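Local coordinates for protein phospholyase (PDB 5G4I) that is a pyridoxal-phosphate-dependent phospholyase related to the class III transaminases, forms a dimer and probably releases phosphate from phosphoethanolamine or a similar phosphorylated amino alcohol, at residues Glu101-Lys106 / Gly263-Gln268; Gly109-Leu114 / Glu275-Gly280. All coordinates share one frame; numbering follows the deposited sequence.

Overall arrangement
From the N terminus, the chain first passes helix 94-104, turns through residues 105-112 and enters strand 113-117, the outermost strand, within this chain, of the mixed sheet that also holds strands 290-294, 276-279 and 247-251. About 160 residues later, residues 263-268 come back to the end of that helix and close contact 1, and residues 275-280 come back to the start of strand 113-117 and close contact 2. The segments alternate along the chain, hence the two loops cross. Contact centres lie 9 Å apart, bridged where Tyr267 OH meets Leu111 CD1 at 3.6 Å and Trp265 CH2 meets Met279 CE at 3.8 Å. They tie helix 94-104, strand 276-279 and the loop before it to one another, beside the second subunit.

Contact 1 of 2, residues Glu101-Lys106 / Gly263-Gln268; sequences EALLSK and GMWGYQ
A buried side-chain-to-backbone hydrogen bond, flanked by apolar packing, joins the chain just past helix 94-104 to the loop between strands 247-251 and 276-279. Trp265 NE1 donates to Lys106 O at 2.9 Å; the oxygen lies close to the indole plane, while the N-H reaches it from above the carbonyl plane, with an N-H...O angle of 152°. A water gives the same oxygen a second bond and accepts one from Gln268 NE2. Gln268 OE1 takes the backbone N-H of Trp265 at 3.0 Å, so Gln268 holds both that N-H and, by the water, the oxygen bound by the indole. At the ring's edge, CH2 meets Leu103 CD1 at 4.4 Å. Met264 lays CG over one indole face and, bent at chi2 (70°), brings CE to Lys106 CG at 4.0 Å. A leucine in place of Trp265 would probably leave Lys106 O without the indole N-H and open a gap beside Leu103. The lysine amine turns to a salt bridge with Asp330. This is second-shell packing, the Trp265 side chain about 12 Å from the bound PLP. Glu252 takes the backbone N-H groups of Gly266 and Tyr267, Phe107 stacks on the indole, and helix 316-331 packs against Met264.

Contact 2 of 2, residues Gly109-Leu114 / Glu275-Gly280; sequences GALERL and ELVTMG
The backbones of residues 109-114 and 275-280 stay well apart, nearest at Leu111 and Glu275 with CA atoms 7.3 Å from each other, and no hydrogen bond links them: strand 290-294 lies between strands 113-117 and 276-279 in the sheet. Contact is left to Leu111, whose CB is directed at the second segment from the turn before strand 113-117. Its CG stands anti to the carbonyl carbon (chi1 -66°), which, with chi2 168°, turns CD1 to Val277 and CD2 to Glu275. CD1 meets Val277 CG2 at 4.0 Å, the two side chains crossing at about a right angle; CD2 packs against the backbone of Glu275, 3.8 Å from its O. That oxygen accepts a hydrogen bond from Thr294 OG1, so the methyl lies beside a carbonyl that already has a polar partner. The Glu275 CB points away; its carboxylate is held by Val248 N and by a salt bridge to Arg242. Glu112 and Arg113 both pair with Thr294 in a classic beta bulge. The seven-stranded sheet is that of a fold-type I PLP enzyme: past Gly280 the chain reaches Lys281 of the PLP pocket, and the Val277 side chain lies about 11 Å from the cofactor. Strand 276-279 pairs in parallel with strand 247-251, helix 94-104 covers Leu114 and Met279, and Leu114 makes backbone hydrogen bonds to the second subunit.

Contact 1 of 2, residues Glu101-Lys106 / Gly263-Gln268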
# COMPACT_ATOMS: atom_id res chain seq x y z
N GLU A 101 4.86 16.98 11.57
CA GLU A 101 5.34 17.61 12.79
C GLU A 101 4.83 16.90 14.08
O GLU A 101 5.63 16.64 15.05
CB GLU A 101 5.01 19.13 12.81
CG GLU A 101 5.84 19.89 11.77
CD GLU A 101 5.38 21.33 11.60
OE1 GLU A 101 4.18 21.67 11.81
OE2 GLU A 101 6.16 22.11 11.01
N ALA A 102 3.56 16.55 14.11
CA ALA A 102 2.97 15.90 15.27
C ALA A 102 3.56 14.49 15.49
O ALA A 102 3.91 14.10 16.65
CB ALA A 102 1.45 15.80 15.20
N LEU A 103 3.71 13.71 14.40
CA LEU A 103 4.27 12.38 14.55
C LEU A 103 5.76 12.42 14.94
O LEU A 103 6.20 11.65 15.83
CB LEU A 103 3.99 11.58 13.25
CG LEU A 103 4.55 10.14 13.23
CD1 LEU A 103 3.86 9.28 14.27
CD2 LEU A 103 4.22 9.60 11.79
N LEU A 104 6.50 13.33 14.29
CA LEU A 104 7.95 13.38 14.59
C LEU A 104 8.22 13.92 16.00
O LEU A 104 9.28 13.60 16.59
CB LEU A 104 8.66 14.15 13.49
CG LEU A 104 8.78 13.47 12.11
CD1 LEU A 104 9.20 14.44 11.02
CD2 LEU A 104 9.70 12.24 12.18
N SER A 105 7.29 14.66 16.58
CA SER A 105 7.45 15.16 17.99
C SER A 105 7.41 13.98 18.98
O SER A 105 7.75 14.12 20.15
CB SER A 105 6.35 16.18 18.36
OG SER A 105 5.04 15.58 18.58
N LYS A 106 6.93 12.78 18.55
CA LYS A 106 6.90 11.55 19.35
C LYS A 106 8.18 10.74 19.31
O LYS A 106 8.21 9.63 19.91
CB LYS A 106 5.69 10.64 18.93
CG LYS A 106 4.36 11.33 18.95
CD LYS A 106 4.00 11.85 20.32
CE LYS A 106 2.50 12.24 20.35
NZ LYS A 106 2.14 12.89 21.64
N GLY A 263 6.21 3.30 27.01
CA GLY A 263 6.80 4.25 26.03
C GLY A 263 5.89 4.32 24.78
O GLY A 263 5.07 3.39 24.61
N MET A 264 6.06 5.33 23.94
CA MET A 264 5.33 5.39 22.69
C MET A 264 5.68 4.21 21.77
O MET A 264 4.76 3.64 21.07
CB MET A 264 5.58 6.73 21.98
CG MET A 264 4.64 6.93 20.87
SD MET A 264 2.84 7.24 21.40
CE MET A 264 2.44 7.91 19.78
N TRP A 265 6.95 3.77 21.77
CA TRP A 265 7.47 2.78 20.80
C TRP A 265 8.03 1.61 21.56
O TRP A 265 8.72 1.77 22.60
CB TRP A 265 8.56 3.43 19.90
CG TRP A 265 8.03 4.73 19.24
CD1 TRP A 265 8.39 6.01 19.55
CD2 TRP A 265 6.91 4.87 18.37
NE1 TRP A 265 7.64 6.94 18.90
CE2 TRP A 265 6.68 6.24 18.18
CE3 TRP A 265 6.07 3.93 17.69
CZ2 TRP A 265 5.64 6.73 17.35
CZ3 TRP A 265 5.07 4.43 16.86
CH2 TRP A 265 4.84 5.79 16.72
N GLY A 266 7.72 0.40 21.10
CA GLY A 266 8.29 -0.81 21.69
C GLY A 266 9.79 -0.89 21.75
O GLY A 266 10.31 -1.54 22.72
N TYR A 267 10.51 -0.30 20.79
CA TYR A 267 12.01 -0.40 20.86
C TYR A 267 12.56 0.17 22.13
O TYR A 267 13.69 -0.13 22.54
CB TYR A 267 12.69 0.15 19.63
CG TYR A 267 12.69 1.69 19.49
CD1 TYR A 267 13.58 2.50 20.21
CD2 TYR A 267 11.79 2.37 18.62
CE1 TYR A 267 13.62 3.86 20.05
CE2 TYR A 267 11.81 3.75 18.53
CZ TYR A 267 12.72 4.47 19.26
OH TYR A 267 12.78 5.89 19.12
N GLN A 268 11.79 1.07 22.80
CA GLN A 268 12.23 1.77 24.02
C GLN A 268 12.30 0.79 25.18
O GLN A 268 12.89 1.19 26.24
CB GLN A 268 11.23 3.00 24.32
CG GLN A 268 11.32 4.10 23.28
CD GLN A 268 10.22 5.18 23.24
OE1 GLN A 268 9.16 4.90 23.52
NE2 GLN A 268 10.56 6.38 22.76
O HOH W 1 10.03 9.17 21.95

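Contact 2 of 2, residues Gly109-Leu114 / Glu275-Gly280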
# COMPACT_ATOMS: atom_id res chain seq x y z
N GLY A 109 16.24 11.79 19.60
CA GLY A 109 17.52 11.45 18.93
C GLY A 109 17.59 11.96 17.49
O GLY A 109 17.04 12.96 17.08
N ALA A 110 18.16 11.10 16.61
CA ALA A 110 18.36 11.45 15.22
C ALA A 110 17.14 11.07 14.30
O ALA A 110 17.22 11.26 13.11
CB ALA A 110 19.60 10.74 14.71
N LEU A 111 16.06 10.59 14.94
CA LEU A 111 14.83 10.24 14.17
C LEU A 111 13.99 11.46 13.93
O LEU A 111 13.17 11.86 14.80
CB LEU A 111 14.11 9.10 14.90
CG LEU A 111 14.83 7.76 14.95
CD1 LEU A 111 14.20 6.76 15.93
CD2 LEU A 111 14.94 7.13 13.55
N GLU A 112 14.22 12.12 12.80
CA GLU A 112 13.72 13.45 12.52
C GLU A 112 13.24 13.70 11.12
O GLU A 112 12.89 14.81 10.75
CB GLU A 112 14.73 14.52 12.92
CG GLU A 112 15.95 14.50 12.21
CD GLU A 112 16.94 15.55 12.82
OE1 GLU A 112 16.57 16.46 13.61
OE2 GLU A 112 18.10 15.44 12.47
N ARG A 113 13.05 12.62 10.29
CA ARG A 113 12.44 12.70 8.97
C ARG A 113 11.43 11.52 8.72
O ARG A 113 11.53 10.50 9.43
CB ARG A 113 13.51 12.66 7.86
CG ARG A 113 14.49 13.91 7.83
CD ARG A 113 13.82 15.24 7.56
NE ARG A 113 14.89 16.29 7.47
CZ ARG A 113 15.36 16.97 8.50
NH1 ARG A 113 14.97 16.75 9.72
NH2 ARG A 113 16.38 17.84 8.26
N LEU A 114 10.55 11.70 7.72
CA LEU A 114 9.46 10.75 7.53
C LEU A 114 9.25 10.51 6.02
O LEU A 114 9.26 11.46 5.20
CB LEU A 114 8.17 11.45 8.12
CG LEU A 114 6.76 11.00 7.87
CD1 LEU A 114 6.61 9.68 8.61
CD2 LEU A 114 5.66 11.86 8.42
N GLU A 275 17.92 3.06 13.30
CA GLU A 275 18.05 3.96 12.19
C GLU A 275 16.72 4.17 11.41
O GLU A 275 16.52 5.19 10.75
CB GLU A 275 19.14 3.62 11.20
CG GLU A 275 20.54 3.64 11.79
CD GLU A 275 21.00 2.31 12.38
OE1 GLU A 275 20.22 1.41 12.78
OE2 GLU A 275 22.29 2.13 12.52
N LEU A 276 15.88 3.11 11.47
CA LEU A 276 14.62 3.07 10.69
C LEU A 276 13.55 2.45 11.61
O LEU A 276 13.79 1.47 12.33
CB LEU A 276 14.79 2.06 9.49
CG LEU A 276 15.73 2.60 8.34
CD1 LEU A 276 16.42 1.42 7.58
CD2 LEU A 276 14.98 3.51 7.41
N VAL A 277 12.36 3.11 11.55
CA VAL A 277 11.16 2.68 12.36
C VAL A 277 9.96 2.61 11.42
O VAL A 277 9.69 3.58 10.72
CB VAL A 277 10.88 3.63 13.57
CG1 VAL A 277 9.69 3.12 14.34
CG2 VAL A 277 12.09 3.74 14.46
N THR A 278 9.32 1.45 11.36
CA THR A 278 8.12 1.28 10.46
C THR A 278 6.86 1.16 11.32
O THR A 278 6.86 0.71 12.46
CB THR A 278 8.32 0.06 9.54
OG1 THR A 278 8.48 -1.10 10.36
CG2 THR A 278 9.54 0.22 8.63
N MET A 279 5.72 1.53 10.73
CA MET A 279 4.44 1.56 11.46
C MET A 279 3.29 1.40 10.44
O MET A 279 3.43 1.57 9.22
CB MET A 279 4.36 2.81 12.31
CG MET A 279 4.36 4.00 11.52
SD MET A 279 4.71 5.56 12.52
CE MET A 279 6.05 5.40 13.11
N GLY A 280 2.11 1.11 11.00
CA GLY A 280 0.88 0.89 10.21
C GLY A 280 -0.26 0.67 11.22
O GLY A 280 -0.44 1.44 12.17